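Local coordinates for protein amidase (Bacillus anthracis, PDB 5EWQ) that probably hydrolyses carboxylic amides to carboxylate and ammonia, as a member of the amidase family related to glutamyl-tRNA(Gln) amidotransferase subunit A, at residues P12-Y17 and Q189-Y194. Residues are numbered along the deposited sequence; the frame is centred on the assembly and turned at random.
Sequences PERIVY and QNLNPY
I15 and Q189 are the closest CA pair of the two segments, 5.4 Å apart. A single hydrogen bond joins the chains there: Q189 N donates to I15 O over 2.8 Å, nearly straight at 167° on the hydrogen. I15 O is turned this way just after an inverse gamma turn centred on R14, in which I15 N returns to E13 O at 2.8 Å. The aliphatic part of Q189, CB and CG, lies in van der Waals contact with E13 O. A chi1 of 176° sets CG of Q189 anti to the backbone N, and the bend at chi2 brings Q189 CD to 3.6 Å from P12 CB. The two bonds of Q189 NE2, to N190 O (2.7 Å, within 3° of the Q189 amide plane) and to S181 O, hold the carboxamide's rotation. Further along, the extended R14 chain crosses L191 at about a right angle; L191 CD1 sits over one guanidinium face, offset toward the rim and nearest R14 NH1 at 3.3 Å, while NH1 bonds to I83 O. Y17 pairs through its backbone with K187, so the N-terminal loop that precedes helix 20-28 runs antiparallel along the 187-189 side of the hairpin 183-184/188-189: an inverse gamma turn leading into antiparallel backbone pairing with the side of a β-hairpin.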
ATOM      1  N   PRO A  12       2.947  -4.417 -19.816  1.00 32.65           N
ATOM      2  CA  PRO A  12       1.787  -5.101 -19.238  1.00 29.11           C
ATOM      3  C   PRO A  12       0.752  -5.469 -20.299  1.00 26.12           C
ATOM      4  O   PRO A  12       0.465  -4.667 -21.187  1.00 40.54           O
ATOM      5  CB  PRO A  12       1.225  -4.069 -18.259  1.00 24.34           C
ATOM      6  CG  PRO A  12       1.631  -2.757 -18.832  1.00 23.33           C
ATOM      7  CD  PRO A  12       2.976  -2.986 -19.466  1.00 29.66           C
ATOM      8  N   GLU A  13       0.207  -6.677 -20.202  1.00 32.38           N
ATOM      9  CA  GLU A  13      -0.825  -7.133 -21.126  1.00 17.44           C
ATOM     10  C   GLU A  13      -2.107  -7.437 -20.364  1.00 30.60           C
ATOM     11  O   GLU A  13      -2.091  -7.559 -19.143  1.00 39.31           O
ATOM     12  CB  GLU A  13      -0.359  -8.374 -21.888  1.00 26.16           C
ATOM     13  CG  GLU A  13       1.010  -8.237 -22.532  1.00 31.38           C
ATOM     14  CD  GLU A  13       1.432  -9.493 -23.270  1.00 43.63           C
ATOM     15  OE1 GLU A  13       2.648  -9.776 -23.321  1.00 43.39           O
ATOM     16  OE2 GLU A  13       0.548 -10.199 -23.799  1.00 48.28           O
ATOM     17  N   ARG A  14      -3.217  -7.561 -21.082  1.00 33.67           N
ATOM     18  CA  ARG A  14      -4.479  -7.915 -20.443  1.00 28.99           C
ATOM     19  C   ARG A  14      -4.527  -9.407 -20.137  1.00 31.98           C
ATOM     20  O   ARG A  14      -5.167 -10.182 -20.849  1.00 39.70           O
ATOM     21  CB  ARG A  14      -5.668  -7.510 -21.316  1.00 22.74           C
ATOM     22  CG  ARG A  14      -6.013  -6.034 -21.218  1.00 28.30           C
ATOM     23  CD  ARG A  14      -7.360  -5.729 -21.848  1.00 31.91           C
ATOM     24  NE  ARG A  14      -7.764  -4.346 -21.602  1.00 40.91           N
ATOM     25  CZ  ARG A  14      -8.483  -3.955 -20.555  1.00 35.51           C
ATOM     26  NH1 ARG A  14      -8.882  -4.844 -19.654  1.00 34.13           N
ATOM     27  NH2 ARG A  14      -8.806  -2.677 -20.408  1.00 28.68           N
ATOM     28  N   ILE A  15      -3.842  -9.797 -19.067  1.00 35.49           N
ATOM     29  CA  ILE A  15      -3.798 -11.189 -18.641  1.00 31.99           C
ATOM     30  C   ILE A  15      -4.526 -11.366 -17.312  1.00 38.18           C
ATOM     31  O   ILE A  15      -4.211 -10.696 -16.329  1.00 42.12           O
ATOM     32  CB  ILE A  15      -2.349 -11.686 -18.494  1.00 28.75           C
ATOM     33  CG1 ILE A  15      -1.571 -11.453 -19.790  1.00 29.95           C
ATOM     34  CG2 ILE A  15      -2.330 -13.155 -18.119  1.00 21.38           C
ATOM     35  CD1 ILE A  15      -0.123 -11.874 -19.711  1.00 36.57           C
ATOM     36  N   VAL A  16      -5.503 -12.268 -17.290  1.00 40.50           N
ATOM     37  CA  VAL A  16      -6.288 -12.518 -16.086  1.00 37.45           C
ATOM     38  C   VAL A  16      -6.395 -14.013 -15.792  1.00 41.01           C
ATOM     39  O   VAL A  16      -6.931 -14.776 -16.595  1.00 43.75           O
ATOM     40  CB  VAL A  16      -7.708 -11.926 -16.204  1.00 32.41           C
ATOM     41  CG1 VAL A  16      -8.551 -12.319 -15.000  1.00 32.37           C
ATOM     42  CG2 VAL A  16      -7.646 -10.414 -16.343  1.00 29.84           C
ATOM     43  N   TYR A  17      -5.880 -14.422 -14.635  1.00 42.07           N
ATOM     44  CA  TYR A  17      -5.923 -15.821 -14.218  1.00 27.35           C
ATOM     45  C   TYR A  17      -7.007 -16.060 -13.174  1.00 41.36           C
ATOM     46  O   TYR A  17      -7.231 -15.214 -12.306  1.00 34.70           O
ATOM     47  CB  TYR A  17      -4.573 -16.256 -13.644  1.00 25.53           C
ATOM     48  CG  TYR A  17      -3.403 -16.113 -14.587  1.00 26.23           C
ATOM     49  CD1 TYR A  17      -3.452 -16.629 -15.876  1.00 19.92           C
ATOM     50  CD2 TYR A  17      -2.246 -15.460 -14.185  1.00 18.66           C
ATOM     51  CE1 TYR A  17      -2.377 -16.500 -16.737  1.00 27.84           C
ATOM     52  CE2 TYR A  17      -1.168 -15.325 -15.037  1.00 33.43           C
ATOM     53  CZ  TYR A  17      -1.238 -15.846 -16.310  1.00 34.33           C
ATOM     54  OH  TYR A  17      -0.166 -15.711 -17.161  1.00 40.41           O
ATOM     55  N   GLN A 189      -2.347  -9.676 -14.450  1.00 23.27           N
ATOM     56  CA  GLN A 189      -1.846  -8.310 -14.559  1.00 18.97           C
ATOM     57  C   GLN A 189      -2.812  -7.275 -13.989  1.00 36.71           C
ATOM     58  O   GLN A 189      -4.000  -7.276 -14.307  1.00 35.63           O
ATOM     59  CB  GLN A 189      -1.544  -7.975 -16.021  1.00 19.15           C
ATOM     60  CG  GLN A 189      -1.115  -6.535 -16.249  1.00 25.67           C
ATOM     61  CD  GLN A 189       0.218  -6.218 -15.603  1.00 35.47           C
ATOM     62  OE1 GLN A 189       1.228  -6.857 -15.896  1.00 37.15           O
ATOM     63  NE2 GLN A 189       0.226  -5.233 -14.712  1.00 22.76           N
ATOM     64  N   ASN A 190      -2.285  -6.394 -13.146  1.00 32.76           N
ATOM     65  CA  ASN A 190      -3.049  -5.273 -12.617  1.00 19.35           C
ATOM     66  C   ASN A 190      -3.073  -4.136 -13.632  1.00 25.35           C
ATOM     67  O   ASN A 190      -2.050  -3.827 -14.245  1.00 40.17           O
ATOM     68  CB  ASN A 190      -2.443  -4.790 -11.296  1.00 27.80           C
ATOM     69  CG  ASN A 190      -3.460  -4.127 -10.385  1.00 27.74           C
ATOM     70  OD1 ASN A 190      -3.569  -4.478  -9.212  1.00 42.02           O
ATOM     71  ND2 ASN A 190      -4.199  -3.158 -10.913  1.00 32.38           N
ATOM     72  N   LEU A 191      -4.235  -3.518 -13.809  1.00 20.85           N
ATOM     73  CA  LEU A 191      -4.366  -2.402 -14.742  1.00 21.69           C
ATOM     74  C   LEU A 191      -4.637  -1.085 -14.018  1.00 36.75           C
ATOM     75  O   LEU A 191      -5.335  -1.050 -13.006  1.00 46.34           O
ATOM     76  CB  LEU A 191      -5.476  -2.682 -15.757  1.00 32.30           C
ATOM     77  CG  LEU A 191      -5.272  -3.916 -16.639  1.00 36.96           C
ATOM     78  CD1 LEU A 191      -6.379  -4.015 -17.674  1.00 40.96           C
ATOM     79  CD2 LEU A 191      -3.903  -3.889 -17.309  1.00 21.08           C
ATOM     80  N   ASN A 192      -4.072  -0.002 -14.545  1.00 28.69           N
ATOM     81  CA  ASN A 192      -4.250   1.321 -13.962  1.00 28.65           C
ATOM     82  C   ASN A 192      -5.594   1.910 -14.377  1.00 33.07           C
ATOM     83  O   ASN A 192      -5.849   2.099 -15.566  1.00 31.83           O
ATOM     84  CB  ASN A 192      -3.102   2.247 -14.379  1.00 33.06           C
ATOM     85  CG  ASN A 192      -3.047   3.530 -13.562  1.00 33.87           C
ATOM     86  OD1 ASN A 192      -4.072   4.150 -13.277  1.00 30.93           O
ATOM     87  ND2 ASN A 192      -1.840   3.934 -13.186  1.00 38.66           N
ATOM     88  N   PRO A 193      -6.457   2.205 -13.391  1.00 39.81           N
ATOM     89  CA  PRO A 193      -7.818   2.706 -13.618  1.00 36.00           C
ATOM     90  C   PRO A 193      -7.872   4.032 -14.378  1.00 41.05           C
ATOM     91  O   PRO A 193      -8.928   4.385 -14.902  1.00 51.14           O
ATOM     92  CB  PRO A 193      -8.371   2.877 -12.197  1.00 31.88           C
ATOM     93  CG  PRO A 193      -7.168   2.962 -11.318  1.00 28.05           C
ATOM     94  CD  PRO A 193      -6.156   2.067 -11.955  1.00 33.39           C
ATOM     95  N   TYR A 194      -6.755   4.749 -14.438  1.00 46.94           N
ATOM     96  CA  TYR A 194      -6.708   6.022 -15.150  1.00 35.33           C
ATOM     97  C   TYR A 194      -6.320   5.839 -16.612  1.00 33.73           C
ATOM     98  O   TYR A 194      -6.322   6.795 -17.388  1.00 42.88           O
ATOM     99  CB  TYR A 194      -5.736   6.982 -14.464  1.00 31.33           C
ATOM    100  CG  TYR A 194      -6.270   7.555 -13.173  1.00 35.44           C
ATOM    101  CD1 TYR A 194      -7.043   8.709 -13.174  1.00 34.42           C
ATOM    102  CD2 TYR A 194      -6.009   6.942 -11.956  1.00 36.79           C
ATOM    103  CE1 TYR A 194      -7.538   9.238 -12.000  1.00 35.59           C
ATOM    104  CE2 TYR A 194      -6.500   7.463 -10.775  1.00 39.29           C
ATOM    105  CZ  TYR A 194      -7.264   8.613 -10.803  1.00 39.91           C
ATOM    106  OH  TYR A 194      -7.755   9.137  -9.631  1.00 36.23           O
TER